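Local structure of arylalkylamine N-Acetyltransferase like 5b (Aedes aegypti, 4FD4) at residues A[76-81]-A[149-154]; A[119-124]-A[212-217]. The protein probably transfers acyl groups from acyl-CoA, including acetyl-CoA, to the amines of arylalkylamines such as serotonin, as a member of the GNAT acetyltransferase family. All blocks are in the same frame, centred on the assembly; numbering follows the deposited sequence.

In the fold
The two contacts show how one mixed sheet treats its middle and its flank differently. Contact 1 is buried: strand 71-81 meets helix 143-158, and a glutamine amide gives one hydrogen bond to the strand, packs on a methyl group and is bonded further to residues around it. Contact 2 lies farther out, partly open to solvent, where the end of helix 117-121 rests on strand 209-216 through a tyrosine ring and aliphatic methyls. Buried polar atoms are thus paired off in the first, while the second relies on van der Waals contact. The same sheet carries both, their centres about 14 Å apart, and the sites touch directly where Met152 of helix 143-158 packs against Lys215 and Leu217.

Contact 1: A[76-81]-A[149-154]; sequences SIAGPI and QFQMDL
The carboxamide of Gln151 has the methyl group of Ala78 over one face and meets the hydroxyl of Ser76 in its plane. Ala78 CB is set off from the centre of that face, 3.6 Å from Gln151 NE2. Close to the amide plane, Gln151 NE2 gives a hydrogen bond of 3.2 Å to Ser76 OG. This bond is moderately straight, with an N-H...O angle of 154°. Beside it Gln151 CG comes to 3.4 Å from Ser76 OG. The glutamine chain is bent at chi2 (-76°), which brings the amide beside Ser76 and Ala78. Strand 71-81 and helix 143-158 belong to the GNAT core, in which this helix forms the crossover of a beta-alpha-beta unit joining the parallel strands 126-134 and 162-167; the axes of segments 76-81 and 149-154 approach to 9.8 Å at 27°. Further bonds fix the amide's rotation: Gln151 OE1 accepts from the hydroxyl of Tyr127, and NE2 also donates to the carbonyl of Thr60. Ser76 OG, while accepting from the glutamine, is also hydrogen-bonded to Ile131 O on strand 126-134.

Contact 2: A[119-124]-A[212-217]; sequences GRYGLE and TCVKLL
Apolar contact joins the two segments: the ring of Tyr121 is touched by methyl groups of Val214 and Leu216, both obliquely and on the same side of the ring plane. Val214 takes the phenol end, with CG1 3.5 Å from Tyr121 CZ. Leu216 takes the opposite end of the ring, its CD1 lying 3.6 Å from Tyr121 CD2. The tyrosine and valine side chains run past each other in opposite directions. The methyl that meets CZ is near the hydroxyl too: Tyr121 OH stands 3.0 Å from Val214 CG1, short enough for a carbon-oxygen pair that the exact value should be read cautiously. With chi1 at 61°, Val214 holds CG1 between its backbone N and carbonyl carbon, and this placement makes CG1 the methyl at the phenol end, with CG2 farther from the ring. Leu123, beyond the helix, adds to the apolar patch by packing on Val117 and Ala162.

Strand 209-216 is the C-terminal strand of the GNAT fold, inserted between strands 162-167 and 182-188, which gives the 5-7-6 order of the family. Tyr121 also reaches over onto Glu182 and Ile184 of strand 182-188, and helix 117-121 thereby spans two neighbouring strands. The chain leaves that helix at Gly122, whose positive phi (77°) suits glycine.

Polar links lie alongside this patch. Arg120 NH1 bonds to Ile184 O, tying the helix to strand 182-188, and Val214 is paired through its backbone with Glu182.

Contact 1: A[76-81]-A[149-154]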
# COMPACT_ATOMS: atom_id res chain seq x y z
N SER A 76 3.61 3.40 7.08
CA SER A 76 3.49 2.22 6.23
C SER A 76 2.37 1.35 6.77
O SER A 76 2.31 1.06 7.96
CB SER A 76 4.78 1.42 6.19
OG SER A 76 4.60 0.25 5.38
N ILE A 77 1.49 0.93 5.88
CA ILE A 77 0.35 0.13 6.30
C ILE A 77 0.39 -1.20 5.56
O ILE A 77 0.52 -1.24 4.33
CB ILE A 77 -0.97 0.87 6.09
CG1 ILE A 77 -0.93 2.18 6.89
CG2 ILE A 77 -2.16 -0.00 6.51
CD1 ILE A 77 -2.23 2.91 6.96
N ALA A 78 0.31 -2.28 6.33
CA ALA A 78 0.39 -3.62 5.76
C ALA A 78 -0.66 -4.51 6.43
O ALA A 78 -1.18 -4.17 7.49
CB ALA A 78 1.77 -4.19 5.99
N GLY A 79 -0.95 -5.65 5.82
CA GLY A 79 -1.91 -6.59 6.39
C GLY A 79 -1.73 -7.93 5.71
O GLY A 79 -1.04 -8.01 4.69
N PRO A 80 -2.36 -8.98 6.25
CA PRO A 80 -2.20 -10.30 5.63
C PRO A 80 -2.99 -10.37 4.34
O PRO A 80 -4.00 -9.68 4.19
CB PRO A 80 -2.79 -11.26 6.68
CG PRO A 80 -3.81 -10.40 7.44
CD PRO A 80 -3.26 -8.99 7.42
N ILE A 81 -2.51 -11.16 3.38
CA ILE A 81 -3.34 -11.52 2.23
C ILE A 81 -3.34 -13.04 2.14
O ILE A 81 -2.41 -13.70 2.62
CB ILE A 81 -2.82 -10.92 0.91
CG1 ILE A 81 -1.37 -11.31 0.69
CG2 ILE A 81 -2.99 -9.39 0.92
CD1 ILE A 81 -0.80 -10.84 -0.65
N GLN A 149 12.00 -1.84 5.92
CA GLN A 149 12.76 -2.83 6.69
C GLN A 149 12.03 -3.15 7.98
O GLN A 149 12.04 -4.29 8.43
CB GLN A 149 14.16 -2.33 7.03
CG GLN A 149 14.96 -3.39 7.80
CD GLN A 149 15.32 -4.55 6.91
OE1 GLN A 149 15.95 -4.36 5.87
NE2 GLN A 149 14.87 -5.75 7.26
N PHE A 150 11.43 -2.14 8.59
CA PHE A 150 10.70 -2.36 9.83
C PHE A 150 9.54 -3.32 9.52
O PHE A 150 9.31 -4.27 10.27
CB PHE A 150 10.23 -1.02 10.44
CG PHE A 150 9.63 -1.15 11.83
CD1 PHE A 150 10.24 -0.55 12.93
CD2 PHE A 150 8.43 -1.85 12.03
CE1 PHE A 150 9.69 -0.66 14.22
CE2 PHE A 150 7.87 -1.96 13.32
CZ PHE A 150 8.49 -1.36 14.41
N GLN A 151 8.84 -3.10 8.41
CA GLN A 151 7.72 -3.99 8.05
C GLN A 151 8.21 -5.42 7.79
O GLN A 151 7.56 -6.40 8.17
CB GLN A 151 6.94 -3.44 6.85
CG GLN A 151 6.05 -2.21 7.17
CD GLN A 151 4.76 -2.57 7.91
OE1 GLN A 151 4.68 -3.59 8.59
NE2 GLN A 151 3.74 -1.72 7.77
N MET A 152 9.36 -5.55 7.14
CA MET A 152 9.95 -6.88 6.93
C MET A 152 10.27 -7.58 8.26
O MET A 152 9.92 -8.74 8.46
CB MET A 152 11.22 -6.79 6.09
CG MET A 152 10.99 -6.54 4.61
SD MET A 152 12.53 -6.11 3.75
CE MET A 152 12.00 -6.29 2.04
N ASP A 153 10.95 -6.87 9.15
CA ASP A 153 11.36 -7.42 10.45
C ASP A 153 10.15 -7.83 11.27
O ASP A 153 10.13 -8.89 11.91
CB ASP A 153 12.18 -6.37 11.22
CG ASP A 153 13.50 -6.07 10.55
OD1 ASP A 153 13.92 -6.86 9.68
OD2 ASP A 153 14.13 -5.04 10.89
N LEU A 154 9.13 -6.97 11.26
CA LEU A 154 7.93 -7.18 12.03
C LEU A 154 7.15 -8.39 11.50
O LEU A 154 6.74 -9.27 12.28
CB LEU A 154 7.05 -5.92 11.96
CG LEU A 154 5.76 -5.97 12.77
CD1 LEU A 154 6.08 -6.09 14.27
CD2 LEU A 154 4.93 -4.72 12.51

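Contact 2: A[119-124]-A[212-217]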
# COMPACT_ATOMS: atom_id res chain seq x y z
N GLY A 119 0.20 -18.69 -4.09
CA GLY A 119 0.24 -19.84 -4.99
C GLY A 119 1.63 -20.05 -5.57
O GLY A 119 2.10 -21.19 -5.68
N ARG A 120 2.27 -18.96 -5.95
CA ARG A 120 3.60 -19.03 -6.53
C ARG A 120 4.64 -19.55 -5.55
O ARG A 120 5.56 -20.26 -5.94
CB ARG A 120 4.03 -17.69 -7.09
CG ARG A 120 3.33 -17.34 -8.39
CD ARG A 120 3.93 -16.12 -9.02
NE ARG A 120 3.11 -15.66 -10.14
CZ ARG A 120 3.32 -14.53 -10.80
NH1 ARG A 120 4.34 -13.75 -10.47
NH2 ARG A 120 2.52 -14.19 -11.81
N TYR A 121 4.50 -19.20 -4.27
CA TYR A 121 5.55 -19.56 -3.32
C TYR A 121 5.19 -20.68 -2.35
O TYR A 121 6.05 -21.13 -1.57
CB TYR A 121 6.04 -18.31 -2.58
CG TYR A 121 6.66 -17.30 -3.51
CD1 TYR A 121 5.87 -16.38 -4.19
CD2 TYR A 121 8.03 -17.28 -3.74
CE1 TYR A 121 6.43 -15.46 -5.06
CE2 TYR A 121 8.60 -16.36 -4.60
CZ TYR A 121 7.80 -15.45 -5.26
OH TYR A 121 8.37 -14.54 -6.12
N GLY A 122 3.95 -21.14 -2.42
CA GLY A 122 3.48 -22.22 -1.57
C GLY A 122 3.17 -21.78 -0.15
O GLY A 122 3.61 -22.42 0.81
N LEU A 123 2.42 -20.69 -0.02
CA LEU A 123 2.13 -20.10 1.28
C LEU A 123 0.63 -20.14 1.60
O LEU A 123 -0.20 -20.06 0.69
CB LEU A 123 2.59 -18.64 1.30
CG LEU A 123 3.91 -18.41 0.58
CD1 LEU A 123 4.17 -16.93 0.30
CD2 LEU A 123 5.05 -19.03 1.37
N GLU A 124 0.30 -20.23 2.88
CA GLU A 124 -1.08 -20.11 3.34
C GLU A 124 -1.50 -18.63 3.43
O GLU A 124 -2.69 -18.31 3.35
CB GLU A 124 -1.24 -20.75 4.72
CG GLU A 124 -1.08 -22.26 4.73
CD GLU A 124 -1.22 -22.86 6.13
OE1 GLU A 124 -2.25 -23.51 6.40
OE2 GLU A 124 -0.29 -22.66 6.95
N THR A 212 4.22 -5.33 -8.54
CA THR A 212 4.05 -6.16 -7.36
C THR A 212 5.35 -6.92 -7.09
O THR A 212 5.81 -7.71 -7.93
CB THR A 212 2.88 -7.15 -7.53
OG1 THR A 212 1.69 -6.42 -7.88
CG2 THR A 212 2.64 -7.92 -6.24
N CYS A 213 5.95 -6.68 -5.93
CA CYS A 213 7.21 -7.34 -5.58
C CYS A 213 7.07 -8.18 -4.32
O CYS A 213 6.16 -7.94 -3.50
CB CYS A 213 8.34 -6.31 -5.43
SG CYS A 213 8.40 -5.09 -6.77
N VAL A 214 7.96 -9.16 -4.16
CA VAL A 214 7.80 -10.17 -3.10
C VAL A 214 9.14 -10.77 -2.65
O VAL A 214 10.10 -10.84 -3.42
CB VAL A 214 6.88 -11.32 -3.57
CG1 VAL A 214 7.50 -12.01 -4.78
CG2 VAL A 214 6.66 -12.32 -2.44
N LYS A 215 9.19 -11.21 -1.40
CA LYS A 215 10.40 -11.77 -0.82
C LYS A 215 10.06 -12.79 0.28
O LYS A 215 9.18 -12.54 1.12
CB LYS A 215 11.29 -10.64 -0.30
CG LYS A 215 12.20 -11.00 0.85
CD LYS A 215 13.22 -9.88 1.08
CE LYS A 215 13.75 -9.92 2.51
NZ LYS A 215 15.01 -9.12 2.67
N LEU A 216 10.71 -13.95 0.23
CA LEU A 216 10.55 -14.93 1.30
C LEU A 216 11.24 -14.38 2.53
O LEU A 216 12.26 -13.70 2.44
CB LEU A 216 11.18 -16.28 0.91
CG LEU A 216 10.21 -17.45 0.80
CD1 LEU A 216 9.29 -17.28 -0.40
CD2 LEU A 216 10.95 -18.79 0.73
N LEU A 217 10.66 -14.67 3.69
CA LEU A 217 11.23 -14.19 4.94
C LEU A 217 11.88 -15.34 5.71
O LEU A 217 11.55 -16.52 5.50
CB LEU A 217 10.17 -13.48 5.79
CG LEU A 217 9.58 -12.20 5.17
CD1 LEU A 217 8.23 -11.85 5.79
CD2 LEU A 217 10.55 -11.03 5.30
OXT LEU A 217 12.76 -15.11 6.55